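PDB 1OLT: oxygen-independent coproporphyrinogen III oxidase from Escherichia coli, which catalyses the anaerobic oxidative decarboxylation of two propionate groups of coproporphyrinogen III to vinyl groups, giving protoporphyrinogen IX in heme biosynthesis with S-adenosylmethionine and a [4Fe-4S] cluster. Local coordinates for residues R125-K128 against L129-E132; L89-E92 against I93-R96. All coordinates share one frame; numbering follows the deposited sequence.

Interaction 1 of 2, residues R125-K128 against L129-E132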
loop_
_atom_site.group_PDB
_atom_site.type_symbol
_atom_site.label_atom_id
_atom_site.label_comp_id
_atom_site.label_asym_id
_atom_site.label_seq_id
_atom_site.Cartn_x
_atom_site.Cartn_y
_atom_site.Cartn_z
ATOM N N ARG A 125 6.721 -3.630 23.580
ATOM C CA ARG A 125 5.549 -3.091 24.262
ATOM C C ARG A 125 4.281 -3.090 23.341
ATOM O O ARG A 125 3.190 -3.458 23.764
ATOM C CB ARG A 125 5.800 -1.677 24.785
ATOM C CG ARG A 125 4.614 -1.034 25.517
ATOM C CD ARG A 125 4.847 0.444 25.925
ATOM N NE ARG A 125 3.598 1.009 26.400
ATOM C CZ ARG A 125 3.388 2.293 26.566
ATOM N NH1 ARG A 125 4.334 3.168 26.299
ATOM N NH2 ARG A 125 2.199 2.717 27.023
ATOM N N LEU A 126 4.425 -2.610 22.130
ATOM C CA LEU A 126 3.320 -2.561 21.239
ATOM C C LEU A 126 2.825 -3.918 20.844
ATOM O O LEU A 126 1.605 -4.130 20.801
ATOM C CB LEU A 126 3.636 -1.700 20.029
ATOM C CG LEU A 126 2.538 -1.519 18.995
ATOM C CD1 LEU A 126 1.218 -1.029 19.585
ATOM C CD2 LEU A 126 3.006 -0.597 17.965
ATOM N N MET A 127 3.745 -4.839 20.500
ATOM C CA MET A 127 3.333 -6.177 20.132
ATOM C C MET A 127 2.554 -6.862 21.254
ATOM O O MET A 127 1.589 -7.560 21.036
ATOM C CB MET A 127 4.517 -7.037 19.748
ATOM C CG MET A 127 5.040 -6.773 18.412
ATOM S SD MET A 127 3.738 -6.971 17.117
ATOM C CE MET A 127 2.966 -8.385 17.623
ATOM N N LYS A 128 3.019 -6.659 22.481
ATOM C CA LYS A 128 2.404 -7.231 23.671
ATOM C C LYS A 128 0.992 -6.676 23.862
ATOM O O LYS A 128 0.060 -7.436 24.158
ATOM C CB LYS A 128 3.293 -6.990 24.921
ATOM C CG LYS A 128 2.704 -7.489 26.264
ATOM C CD LYS A 128 3.612 -7.129 27.470
ATOM C CE LYS A 128 3.037 -7.659 28.793
ATOM N NZ LYS A 128 4.129 -8.251 29.647
ATOM N N LEU A 129 0.811 -5.377 23.663
ATOM C CA LEU A 129 -0.538 -4.775 23.732
ATOM C C LEU A 129 -1.496 -5.417 22.697
ATOM O O LEU A 129 -2.659 -5.687 22.984
ATOM C CB LEU A 129 -0.489 -3.290 23.425
ATOM C CG LEU A 129 0.025 -2.412 24.552
ATOM C CD1 LEU A 129 0.288 -1.042 23.992
ATOM C CD2 LEU A 129 -0.989 -2.394 25.670
ATOM N N LEU A 130 -0.979 -5.650 21.514
ATOM C CA LEU A 130 -1.777 -6.185 20.391
ATOM C C LEU A 130 -2.131 -7.645 20.698
ATOM O O LEU A 130 -3.290 -8.013 20.557
ATOM C CB LEU A 130 -0.999 -6.035 19.057
ATOM C CG LEU A 130 -0.915 -4.617 18.559
ATOM C CD1 LEU A 130 0.116 -4.468 17.447
ATOM C CD2 LEU A 130 -2.303 -4.063 18.142
ATOM N N ARG A 131 -1.142 -8.469 21.091
ATOM C CA ARG A 131 -1.316 -9.902 21.354
ATOM C C ARG A 131 -2.226 -10.160 22.537
ATOM O O ARG A 131 -2.910 -11.141 22.547
ATOM C CB ARG A 131 0.011 -10.657 21.701
ATOM C CG ARG A 131 0.898 -10.827 20.472
ATOM C CD ARG A 131 2.050 -11.839 20.614
ATOM N NE ARG A 131 2.873 -11.830 19.382
ATOM C CZ ARG A 131 2.654 -12.535 18.243
ATOM N NH1 ARG A 131 1.602 -13.363 18.069
ATOM N NH2 ARG A 131 3.532 -12.395 17.256
ATOM N N GLU A 132 -2.183 -9.299 23.529
ATOM C CA GLU A 132 -3.018 -9.497 24.692
ATOM C C GLU A 132 -4.405 -8.976 24.495
ATOM O O GLU A 132 -5.254 -9.323 25.270
ATOM C CB GLU A 132 -2.394 -8.837 25.942
ATOM C CG GLU A 132 -1.165 -9.640 26.354
ATOM C CD GLU A 132 -0.527 -9.134 27.646
ATOM O OE1 GLU A 132 -0.810 -7.971 28.048
ATOM O OE2 GLU A 132 0.288 -9.913 28.187
#

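Interaction 2 of 2, residues L89-E92 against I93-R96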
loop_
_atom_site.group_PDB
_atom_site.type_symbol
_atom_site.label_atom_id
_atom_site.label_comp_id
_atom_site.label_asym_id
_atom_site.label_seq_id
_atom_site.Cartn_x
_atom_site.Cartn_y
_atom_site.Cartn_z
ATOM N N LEU A 89 -1.721 4.835 21.845
ATOM C CA LEU A 89 -2.080 3.568 21.194
ATOM C C LEU A 89 -2.611 2.566 22.209
ATOM O O LEU A 89 -3.650 1.925 21.955
ATOM C CB LEU A 89 -0.921 2.938 20.455
ATOM C CG LEU A 89 -0.543 3.533 19.107
ATOM C CD1 LEU A 89 0.722 2.832 18.674
ATOM C CD2 LEU A 89 -1.699 3.257 18.114
ATOM N N GLU A 90 -1.979 2.489 23.368
ATOM C CA GLU A 90 -2.524 1.664 24.457
ATOM C C GLU A 90 -4.009 1.995 24.760
ATOM O O GLU A 90 -4.840 1.115 24.920
ATOM C CB GLU A 90 -1.704 1.812 25.742
ATOM C CG GLU A 90 -2.285 1.022 26.929
ATOM C CD GLU A 90 -1.383 1.021 28.199
ATOM O OE1 GLU A 90 -0.469 1.862 28.328
ATOM O OE2 GLU A 90 -1.644 0.205 29.145
ATOM N N GLN A 91 -4.306 3.264 24.897
ATOM C CA GLN A 91 -5.663 3.695 25.205
ATOM C C GLN A 91 -6.607 3.389 23.993
ATOM O O GLN A 91 -7.705 2.850 24.167
ATOM C CB GLN A 91 -5.708 5.157 25.574
ATOM C CG GLN A 91 -5.048 5.535 26.940
ATOM C CD GLN A 91 -5.491 4.674 28.063
ATOM O OE1 GLN A 91 -6.662 4.364 28.146
ATOM N NE2 GLN A 91 -4.538 4.163 28.864
ATOM N N GLU A 92 -6.138 3.622 22.789
ATOM C CA GLU A 92 -6.956 3.293 21.613
ATOM C C GLU A 92 -7.268 1.775 21.570
ATOM O O GLU A 92 -8.439 1.375 21.354
ATOM C CB GLU A 92 -6.316 3.786 20.282
ATOM C CG GLU A 92 -7.240 3.641 19.109
ATOM C CD GLU A 92 -6.623 4.073 17.721
ATOM O OE1 GLU A 92 -5.423 4.460 17.654
ATOM O OE2 GLU A 92 -7.368 3.978 16.717
ATOM N N ILE A 93 -6.256 0.964 21.818
ATOM C CA ILE A 93 -6.364 -0.455 21.759
ATOM C C ILE A 93 -7.319 -0.937 22.849
ATOM O O ILE A 93 -8.254 -1.773 22.601
ATOM C CB ILE A 93 -4.997 -1.123 21.872
ATOM C CG1 ILE A 93 -4.225 -0.898 20.563
ATOM C CG2 ILE A 93 -5.148 -2.553 22.178
ATOM C CD1 ILE A 93 -2.743 -1.064 20.665
ATOM N N VAL A 94 -7.144 -0.379 24.035
ATOM C CA VAL A 94 -7.960 -0.751 25.178
ATOM C C VAL A 94 -9.450 -0.449 24.958
ATOM O O VAL A 94 -10.291 -1.185 25.387
ATOM C CB VAL A 94 -7.344 -0.026 26.465
ATOM C CG1 VAL A 94 -8.318 0.338 27.398
ATOM C CG2 VAL A 94 -6.207 -0.948 27.036
ATOM N N HIS A 95 -9.749 0.639 24.255
ATOM C CA HIS A 95 -11.113 0.991 23.948
ATOM C C HIS A 95 -11.726 0.265 22.705
ATOM O O HIS A 95 -12.865 -0.059 22.744
ATOM C CB HIS A 95 -11.232 2.505 23.816
ATOM C CG HIS A 95 -10.991 3.224 25.121
ATOM N ND1 HIS A 95 -12.017 3.791 25.854
ATOM C CD2 HIS A 95 -9.853 3.444 25.838
ATOM C CE1 HIS A 95 -11.519 4.341 26.957
ATOM N NE2 HIS A 95 -10.217 4.131 26.981
ATOM N N ARG A 96 -10.950 0.020 21.653
ATOM C CA ARG A 96 -11.453 -0.574 20.398
ATOM C C ARG A 96 -11.446 -2.082 20.409
ATOM O O ARG A 96 -12.412 -2.713 19.961
ATOM C CB ARG A 96 -10.664 -0.105 19.183
ATOM C CG ARG A 96 -10.971 1.289 18.752
ATOM C CD ARG A 96 -12.396 1.394 18.309
ATOM N NE ARG A 96 -12.764 2.587 17.569
ATOM C CZ ARG A 96 -13.903 3.276 17.742
ATOM N NH1 ARG A 96 -14.745 3.007 18.725
ATOM N NH2 ARG A 96 -14.171 4.312 16.955
#

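Interaction 1 of 2, residues R125-K128 against L129-E132
Leu126 and Leu130 meet one turn apart on the helix of a beta-alpha-beta crossover, helix 120-133, which leads from strand 105-112 to the parallel strand 140-146 of the radical SAM core. Their buried side chains cross obliquely, with Leu130 CD1 4.1 Å from Leu126 CG. Both rest on Trp110, so this ridge of the helix is pressed against the sheet. Leu130 keeps CG beside its own backbone N (chi1 -72°), a turn that lays CG 3.4 Å from Leu126 O, the same oxygen that accepts Leu130 N at 3.1 Å. Leu129 repeats the pattern one residue earlier on a more open face: its N bonds to Arg125 O at 3.1 Å while its CG leans over that carbonyl. Arg131 N closes the next turn on Met127 O at 2.9 Å, with a fairly straight N-H...O angle of 166°. The Arg131 guanidinium looks outside the segments, to the carbonyl of Glu162 and the ring of Phe136. Met127 was built in two conformers; in one of them its methyl CE approaches obliquely, 3.9 Å from Arg131 NE, a contact that is therefore doubtful. On the exposed flank Lys128 and Glu132 run side by side, pointing the same way. In one of the two Lys128 conformers NZ lies 4.4 Å from Glu132 OE2, beyond a salt bridge, so any attraction is probably weak and its geometry doubtful. Leu126, Met127 and Leu130 packed on the strand, with Lys128 and Glu132 on the exposed flank, are characteristic of an amphipathic helix in the TIM-barrel-like radical SAM fold.

Interaction 2 of 2, residues L89-E92 against I93-R96
Ile93 folds back over the carbonyl of Leu89 in the closing turns of helix 80-96, the connecting helix of the beta-alpha-beta crossover that joins strand 53-62 to the parallel strand 105-112. This is the tightly packed part of the contact. Leu89 O accepts Ile93 N at 2.8 Å, the donor lying nearly along the carbonyl direction, and the isoleucine side chain shelters the same oxygen with CG1 3.2 Å away. Ile93 holds CG1 beside its backbone N (chi1 -72°), which carries the CG1-CD1 arm back along the previous turn until CD1 lies 4.4 Å from Leu89 CB. Met324 of strand 320-324 and Asn133 of helix 120-133 also touch this branched side chain. Replacing Ile93 with an alanine would remove the CG1-CD1 arm and would probably open a gap between the Leu89 carbonyl, Met324 and the neighbouring helix. Buried beside it, the extended Glu92 side chain finds its partners outside the helix: Tyr346 OH and Gly325 N at OE1, Asn339 ND2 at OE2. Three hydrogen bonds thus satisfy both oxygens of this buried carboxylate, and would probably stabilise a negative charge on it. The outer side, at Val94 and His95, is exposed and looser, and contact there is largely backbone: Glu90 O takes Val94 N at 2.9 Å, while Val94 CG2 brushes that oxygen at 3.3 Å. Arg96, buried again at the end of the helix, forms a salt bridge with Glu38 instead of reaching back to Glu92, whose OE2 stays 5.6 Å from Arg96 NE. What ties this pair is its main chain: Arg96 N bonds to Glu92 O at 2.9 Å. Arg96 CB sits 3.4 Å from Glu92 O, against the same carbonyl.

How the interactions relate
Interaction 2 comes first along the chain, on helix 80-96, and closes before interaction 1 opens on helix 120-133; their centres are 11 Å apart. In sequence, strand 105-112 separates the two helices, which lie side by side against the parallel sheet as successive crossovers of one radical SAM core. They touch: Leu126 CD1 lies 4.0 Å from Leu89 CD1, and Leu130 CD2 lies 3.9 Å from Ile93 CD1, while Arg125 NH2 reaches Glu90 OE1 at 3.1 Å in a salt bridge. Each helix packs its i to i+4 apolar ridge on the other in the outer layer of the barrel; a bound S-adenosylmethionine lies about 10 Å from the Glu92 side chain and 13 Å from that of Leu130.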